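Local coordinates for protein endo-1,4-beta-xylanase (Pseudoalteromonas haloplanktis, PDB 1H12) that hydrolyses internal beta-1,4 linkages of xylan as a cold-adapted family 8 glycoside hydrolase, and probably has some activity on beta-1,4-glucans, at residues N273-V285 with E326-G338. Numbering follows the deposited sequence. Where two conformers were deposited one is given.
Sequences NPGQWYEFDAWRV and EQVYSYGGAQNRG. With XYP (beta-D-xylopyranose), chain B.
Trp283 and Gln327 share the straightest hydrogen bond of this contact: the indole NE1 of Trp283 lies 2.9 Å from Gln327 O, and its N-H points at a lone pair in the carbonyl plane, 171° at the hydrogen. Tryptophan suits the place because a large apolar ring brings a donor to a buried backbone acceptor. Tyr278 and Tyr329 form an antiparallel hydrogen-bonded pair, Tyr278 N to Tyr329 O at 2.8 Å and Tyr329 N to Tyr278 O at 3.0 Å. Strand 277-278 thereby joins hairpin 329-334 in a small three-stranded sheet beside the helices of the (alpha/alpha)6 barrel known for family 8. Both tyrosine side chains lie on the face where helix 300-318 packs; the Tyr278 hydroxyl bonds to Gln344. Farther along, Gln276 uses both ends of its amide: NE2 donates a longer, bent bond to Ser330 OG (3.3 Å), while OE1 accepts from Gly265 N. Its chi1 of 80° puts CG over a face of the Tyr331 ring, and the bend at chi2 turns the amide toward Ser330, which is small enough to lie beside the Trp277 indole. A water joins Gln276 O to Tyr331 N at the type I' turn.

Trp277 is wedged between Pro274 CD, over one indole face, and Val328 CG1, which approaches CE3 to 3.4 Å on the other. Branched valine serves two rings, its CG2 meeting Phe280 CZ. Arg337 NH2 lies at the indole edge, near its plane, and not over its pi face; the guanidinium turns its own face to CH2, the planes 84° apart.

Backbone pairing and the indole bond thus fix the main chain at Gln327, a residue of the xylose-binding pocket, and probably help to position its side chain beside the sugar.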
loop_
_atom_site.group_PDB
_atom_site.type_symbol
_atom_site.label_atom_id
_atom_site.label_comp_id
_atom_site.label_asym_id
_atom_site.label_seq_id
_atom_site.Cartn_x
_atom_site.Cartn_y
_atom_site.Cartn_z
ATOM N N ASN A 273 -13.068 -5.390 12.222
ATOM C CA ASN A 273 -14.164 -5.752 11.301
ATOM C C ASN A 273 -14.103 -7.241 11.087
ATOM O O ASN A 273 -13.009 -7.816 11.199
ATOM C CB ASN A 273 -13.894 -5.023 9.883
ATOM C CG ASN A 273 -14.035 -3.601 9.954
ATOM O OD1 ASN A 273 -15.131 -3.085 10.351
ATOM N ND2 ASN A 273 -12.995 -2.922 9.665
ATOM N N PRO A 274 -15.211 -7.848 10.652
ATOM C CA PRO A 274 -15.181 -9.265 10.274
ATOM C C PRO A 274 -14.134 -9.552 9.223
ATOM O O PRO A 274 -13.864 -8.738 8.328
ATOM C CB PRO A 274 -16.587 -9.536 9.767
ATOM C CG PRO A 274 -17.417 -8.526 10.520
ATOM C CD PRO A 274 -16.553 -7.293 10.538
ATOM N N GLY A 275 -13.546 -10.743 9.304
ATOM C CA GLY A 275 -12.472 -11.084 8.382
ATOM C C GLY A 275 -12.822 -11.175 6.919
ATOM O O GLY A 275 -11.963 -10.965 6.064
ATOM N N GLN A 276 -14.095 -11.446 6.651
ATOM C CA GLN A 276 -14.538 -11.684 5.280
ATOM C C GLN A 276 -15.033 -10.427 4.629
ATOM O O GLN A 276 -15.465 -10.456 3.459
ATOM C CB GLN A 276 -15.609 -12.787 5.185
ATOM C CG GLN A 276 -17.041 -12.371 5.526
ATOM C CD GLN A 276 -17.343 -12.203 6.957
ATOM O OE1 GLN A 276 -16.491 -12.455 7.831
ATOM N NE2 GLN A 276 -18.570 -11.848 7.271
ATOM N N TRP A 277 -14.978 -9.297 5.312
ATOM C CA TRP A 277 -15.359 -8.064 4.641
ATOM C C TRP A 277 -14.315 -7.644 3.626
ATOM O O TRP A 277 -13.118 -7.698 3.881
ATOM C CB TRP A 277 -15.460 -6.910 5.661
ATOM C CG TRP A 277 -16.717 -6.892 6.452
ATOM C CD1 TRP A 277 -17.652 -7.871 6.555
ATOM C CD2 TRP A 277 -17.211 -5.799 7.222
ATOM N NE1 TRP A 277 -18.693 -7.442 7.347
ATOM C CE2 TRP A 277 -18.447 -6.171 7.734
ATOM C CE3 TRP A 277 -16.719 -4.564 7.516
ATOM C CZ2 TRP A 277 -19.232 -5.329 8.518
ATOM C CZ3 TRP A 277 -17.521 -3.696 8.291
ATOM C CH2 TRP A 277 -18.751 -4.129 8.755
ATOM N N TYR A 278 -14.816 -7.189 2.467
ATOM C CA TYR A 278 -14.072 -6.317 1.593
ATOM C C TYR A 278 -14.224 -4.950 2.196
ATOM O O TYR A 278 -15.314 -4.353 2.164
ATOM C CB TYR A 278 -14.615 -6.385 0.161
ATOM C CG TYR A 278 -14.115 -5.318 -0.772
ATOM C CD1 TYR A 278 -12.948 -5.461 -1.479
ATOM C CD2 TYR A 278 -14.807 -4.142 -0.927
ATOM C CE1 TYR A 278 -12.515 -4.461 -2.357
ATOM C CE2 TYR A 278 -14.398 -3.165 -1.779
ATOM C CZ TYR A 278 -13.255 -3.308 -2.517
ATOM O OH TYR A 278 -12.872 -2.301 -3.385
ATOM N N GLU A 279 -13.173 -4.451 2.813
ATOM C CA GLU A 279 -13.175 -3.185 3.525
ATOM C C GLU A 279 -11.921 -2.403 3.145
ATOM O O GLU A 279 -11.330 -2.603 2.086
ATOM C CB GLU A 279 -13.408 -3.407 5.031
ATOM C CG GLU A 279 -12.500 -4.414 5.678
ATOM C CD GLU A 279 -11.028 -4.235 5.337
ATOM O OE1 GLU A 279 -10.274 -3.540 6.067
ATOM O OE2 GLU A 279 -10.653 -4.770 4.251
ATOM N N PHE A 280 -11.506 -1.462 3.987
ATOM C CA PHE A 280 -10.455 -0.539 3.645
ATOM C C PHE A 280 -9.138 -1.206 3.268
ATOM O O PHE A 280 -8.536 -0.806 2.287
ATOM C CB PHE A 280 -10.300 0.456 4.802
ATOM C CG PHE A 280 -11.704 0.984 5.243
ATOM C CD1 PHE A 280 -12.347 1.918 4.444
ATOM C CD2 PHE A 280 -12.454 0.380 6.306
ATOM C CE1 PHE A 280 -13.645 2.369 4.751
ATOM C CE2 PHE A 280 -13.737 0.847 6.577
ATOM C CZ PHE A 280 -14.304 1.822 5.802
ATOM N N ASP A 281 -8.680 -2.192 4.034
ATOM C CA ASP A 281 -7.479 -2.894 3.651
ATOM C C ASP A 281 -7.675 -3.583 2.291
ATOM O O ASP A 281 -6.840 -3.483 1.397
ATOM C CB ASP A 281 -7.050 -3.939 4.676
ATOM C CG ASP A 281 -6.149 -3.435 5.758
ATOM O OD1 ASP A 281 -5.885 -2.179 5.796
ATOM O OD2 ASP A 281 -5.633 -4.220 6.568
ATOM N N ALA A 282 -8.790 -4.301 2.167
ATOM C CA ALA A 282 -9.046 -5.087 0.973
ATOM C C ALA A 282 -9.052 -4.274 -0.280
ATOM O O ALA A 282 -8.743 -4.797 -1.358
ATOM C CB ALA A 282 -10.309 -5.896 1.133
ATOM N N TRP A 283 -9.398 -2.992 -0.212
ATOM C CA TRP A 283 -9.342 -2.115 -1.367
ATOM C C TRP A 283 -8.014 -2.247 -2.108
ATOM O O TRP A 283 -7.967 -2.115 -3.329
ATOM C CB TRP A 283 -9.456 -0.639 -1.028
ATOM C CG TRP A 283 -10.745 -0.129 -0.447
ATOM C CD1 TRP A 283 -11.920 -0.796 -0.208
ATOM C CD2 TRP A 283 -10.953 1.212 -0.007
ATOM N NE1 TRP A 283 -12.823 0.065 0.342
ATOM C CE2 TRP A 283 -12.240 1.297 0.489
ATOM C CE3 TRP A 283 -10.152 2.360 0.003
ATOM C CZ2 TRP A 283 -12.723 2.480 1.005
ATOM C CZ3 TRP A 283 -10.623 3.512 0.492
ATOM C CH2 TRP A 283 -11.889 3.572 1.012
ATOM N N ARG A 284 -6.933 -2.388 -1.336
ATOM C CA ARG A 284 -5.606 -2.331 -1.921
ATOM C C ARG A 284 -5.207 -3.601 -2.651
ATOM O O ARG A 284 -4.209 -3.579 -3.363
ATOM C CB ARG A 284 -4.552 -2.030 -0.811
ATOM C CG ARG A 284 -4.786 -0.712 -0.109
ATOM C CD ARG A 284 -3.607 -0.271 0.728
ATOM N NE ARG A 284 -3.202 -1.138 1.834
ATOM C CZ ARG A 284 -3.717 -1.104 3.048
ATOM N NH1 ARG A 284 -4.793 -0.414 3.304
ATOM N NH2 ARG A 284 -3.132 -1.738 4.008
ATOM N N VAL A 285 -5.934 -4.681 -2.464
ATOM C CA VAL A 285 -5.522 -5.943 -3.063
ATOM C C VAL A 285 -5.442 -5.849 -4.577
ATOM O O VAL A 285 -4.401 -6.185 -5.155
ATOM C CB VAL A 285 -6.396 -7.105 -2.615
ATOM C CG1 VAL A 285 -5.970 -8.385 -3.296
ATOM C CG2 VAL A 285 -6.373 -7.286 -1.104
ATOM N N GLU A 326 -20.048 0.746 -3.193
ATOM C CA GLU A 326 -19.739 1.157 -1.857
ATOM C C GLU A 326 -18.348 0.743 -1.377
ATOM O O GLU A 326 -17.637 -0.018 -2.013
ATOM C CB GLU A 326 -20.820 0.660 -0.901
ATOM C CG GLU A 326 -22.176 1.285 -1.127
ATOM C CD GLU A 326 -23.229 0.914 -0.102
ATOM O OE1 GLU A 326 -22.921 0.284 0.921
ATOM O OE2 GLU A 326 -24.417 1.244 -0.376
ATOM N N GLN A 327 -18.009 1.246 -0.190
ATOM C CA GLN A 327 -16.723 1.014 0.438
ATOM C C GLN A 327 -16.579 -0.328 1.096
ATOM O O GLN A 327 -15.423 -0.790 1.259
ATOM C CB GLN A 327 -16.477 2.116 1.489
ATOM C CG GLN A 327 -16.291 3.486 0.835
ATOM C CD GLN A 327 -15.776 4.584 1.753
ATOM O OE1 GLN A 327 -15.863 4.512 2.958
ATOM N NE2 GLN A 327 -15.199 5.601 1.145
ATOM N N VAL A 328 -17.658 -0.950 1.508
ATOM C CA VAL A 328 -17.608 -2.201 2.263
ATOM C C VAL A 328 -18.668 -3.190 1.766
ATOM O O VAL A 328 -19.873 -2.873 1.688
ATOM C CB VAL A 328 -17.787 -1.987 3.754
ATOM C CG1 VAL A 328 -17.770 -3.311 4.519
ATOM C CG2 VAL A 328 -16.741 -1.064 4.325
ATOM N N TYR A 329 -18.226 -4.362 1.385
ATOM C CA TYR A 329 -19.117 -5.494 0.996
ATOM C C TYR A 329 -18.785 -6.685 1.854
ATOM O O TYR A 329 -17.641 -6.890 2.246
ATOM C CB TYR A 329 -18.960 -5.855 -0.496
ATOM C CG TYR A 329 -19.578 -4.810 -1.397
ATOM C CD1 TYR A 329 -18.871 -3.696 -1.805
ATOM C CD2 TYR A 329 -20.876 -4.940 -1.801
ATOM C CE1 TYR A 329 -19.475 -2.718 -2.571
ATOM C CE2 TYR A 329 -21.510 -3.939 -2.547
ATOM C CZ TYR A 329 -20.809 -2.828 -2.911
ATOM O OH TYR A 329 -21.397 -1.781 -3.620
ATOM N N SER A 330 -19.783 -7.553 2.091
ATOM C CA SER A 330 -19.570 -8.823 2.761
ATOM C C SER A 330 -20.439 -9.856 2.070
ATOM O O SER A 330 -21.645 -9.645 1.911
ATOM C CB SER A 330 -19.981 -8.739 4.233
ATOM O OG SER A 330 -19.700 -9.944 4.883
ATOM N N TYR A 331 -19.846 -10.925 1.581
ATOM C CA TYR A 331 -20.586 -11.933 0.830
ATOM C C TYR A 331 -21.359 -11.338 -0.332
ATOM O O TYR A 331 -22.485 -11.776 -0.651
ATOM C CB TYR A 331 -21.489 -12.734 1.737
ATOM C CG TYR A 331 -20.817 -13.535 2.815
ATOM C CD1 TYR A 331 -19.910 -14.526 2.533
ATOM C CD2 TYR A 331 -21.099 -13.311 4.143
ATOM C CE1 TYR A 331 -19.389 -15.333 3.547
ATOM C CE2 TYR A 331 -20.558 -14.084 5.161
ATOM C CZ TYR A 331 -19.712 -15.071 4.844
ATOM O OH TYR A 331 -19.193 -15.922 5.811
ATOM N N GLY A 332 -20.777 -10.311 -0.969
ATOM C CA GLY A 332 -21.426 -9.669 -2.087
ATOM C C GLY A 332 -22.521 -8.655 -1.739
ATOM O O GLY A 332 -23.113 -8.086 -2.631
ATOM N N GLY A 333 -22.751 -8.436 -0.471
ATOM C CA GLY A 333 -23.781 -7.526 0.013
ATOM C C GLY A 333 -23.247 -6.234 0.552
ATOM O O GLY A 333 -22.311 -6.237 1.361
ATOM N N ALA A 334 -23.812 -5.117 0.125
ATOM C CA ALA A 334 -23.375 -3.810 0.583
ATOM C C ALA A 334 -23.640 -3.669 2.049
ATOM O O ALA A 334 -24.723 -4.015 2.546
ATOM C CB ALA A 334 -24.139 -2.758 -0.174
ATOM N N GLN A 335 -22.674 -3.107 2.776
ATOM C CA GLN A 335 -22.782 -2.903 4.210
ATOM C C GLN A 335 -23.165 -1.486 4.621
ATOM O O GLN A 335 -23.138 -1.181 5.803
ATOM C CB GLN A 335 -21.530 -3.380 4.920
ATOM C CG GLN A 335 -21.234 -4.839 4.718
ATOM C CD GLN A 335 -22.341 -5.739 5.203
ATOM O OE1 GLN A 335 -22.636 -5.790 6.405
ATOM N NE2 GLN A 335 -22.950 -6.480 4.287
ATOM N N ASN A 336 -23.548 -0.640 3.679
ATOM C CA ASN A 336 -24.031 0.715 3.973
ATOM C C ASN A 336 -22.979 1.575 4.684
ATOM O O ASN A 336 -23.288 2.369 5.566
ATOM C CB ASN A 336 -25.357 0.676 4.720
ATOM C CG ASN A 336 -26.098 1.963 4.616
ATOM O OD1 ASN A 336 -25.970 2.738 3.624
ATOM N ND2 ASN A 336 -26.889 2.272 5.693
ATOM N N ARG A 337 -21.737 1.464 4.248
ATOM C CA ARG A 337 -20.606 2.262 4.756
ATOM C C ARG A 337 -20.130 3.314 3.782
ATOM O O ARG A 337 -18.957 3.719 3.821
ATOM C CB ARG A 337 -19.466 1.347 5.203
ATOM C CG ARG A 337 -19.859 0.347 6.256
ATOM C CD ARG A 337 -20.280 1.008 7.496
ATOM N NE ARG A 337 -20.538 0.029 8.547
ATOM C CZ ARG A 337 -19.666 -0.364 9.438
ATOM N NH1 ARG A 337 -18.339 0.036 9.334
ATOM N NH2 ARG A 337 -20.153 -1.220 10.381
ATOM N N GLY A 338 -21.019 3.748 2.885
ATOM C CA GLY A 338 -20.769 4.876 2.035
ATOM C C GLY A 338 -20.362 4.523 0.626
ATOM O O GLY A 338 -19.735 3.476 0.387
HETATM O O1 XYP B . -15.184 12.393 1.464
HETATM C C1 XYP B . -15.747 11.143 1.900
HETATM C C2 XYP B . -14.817 10.079 1.613
HETATM C C3 XYP B . -15.264 8.733 2.048
HETATM C C4 XYP B . -15.966 8.820 3.412
HETATM C C5 XYP B . -16.942 9.982 3.476
HETATM O O2 XYP B . -14.399 10.012 0.248
HETATM O O3 XYP B . -14.188 7.797 2.022
HETATM O O4 XYP B . -16.561 7.611 3.800
HETATM O O5 XYP B . -16.256 11.183 3.105
HETATM O O HOH W 1 -16.942 -11.700 1.561
#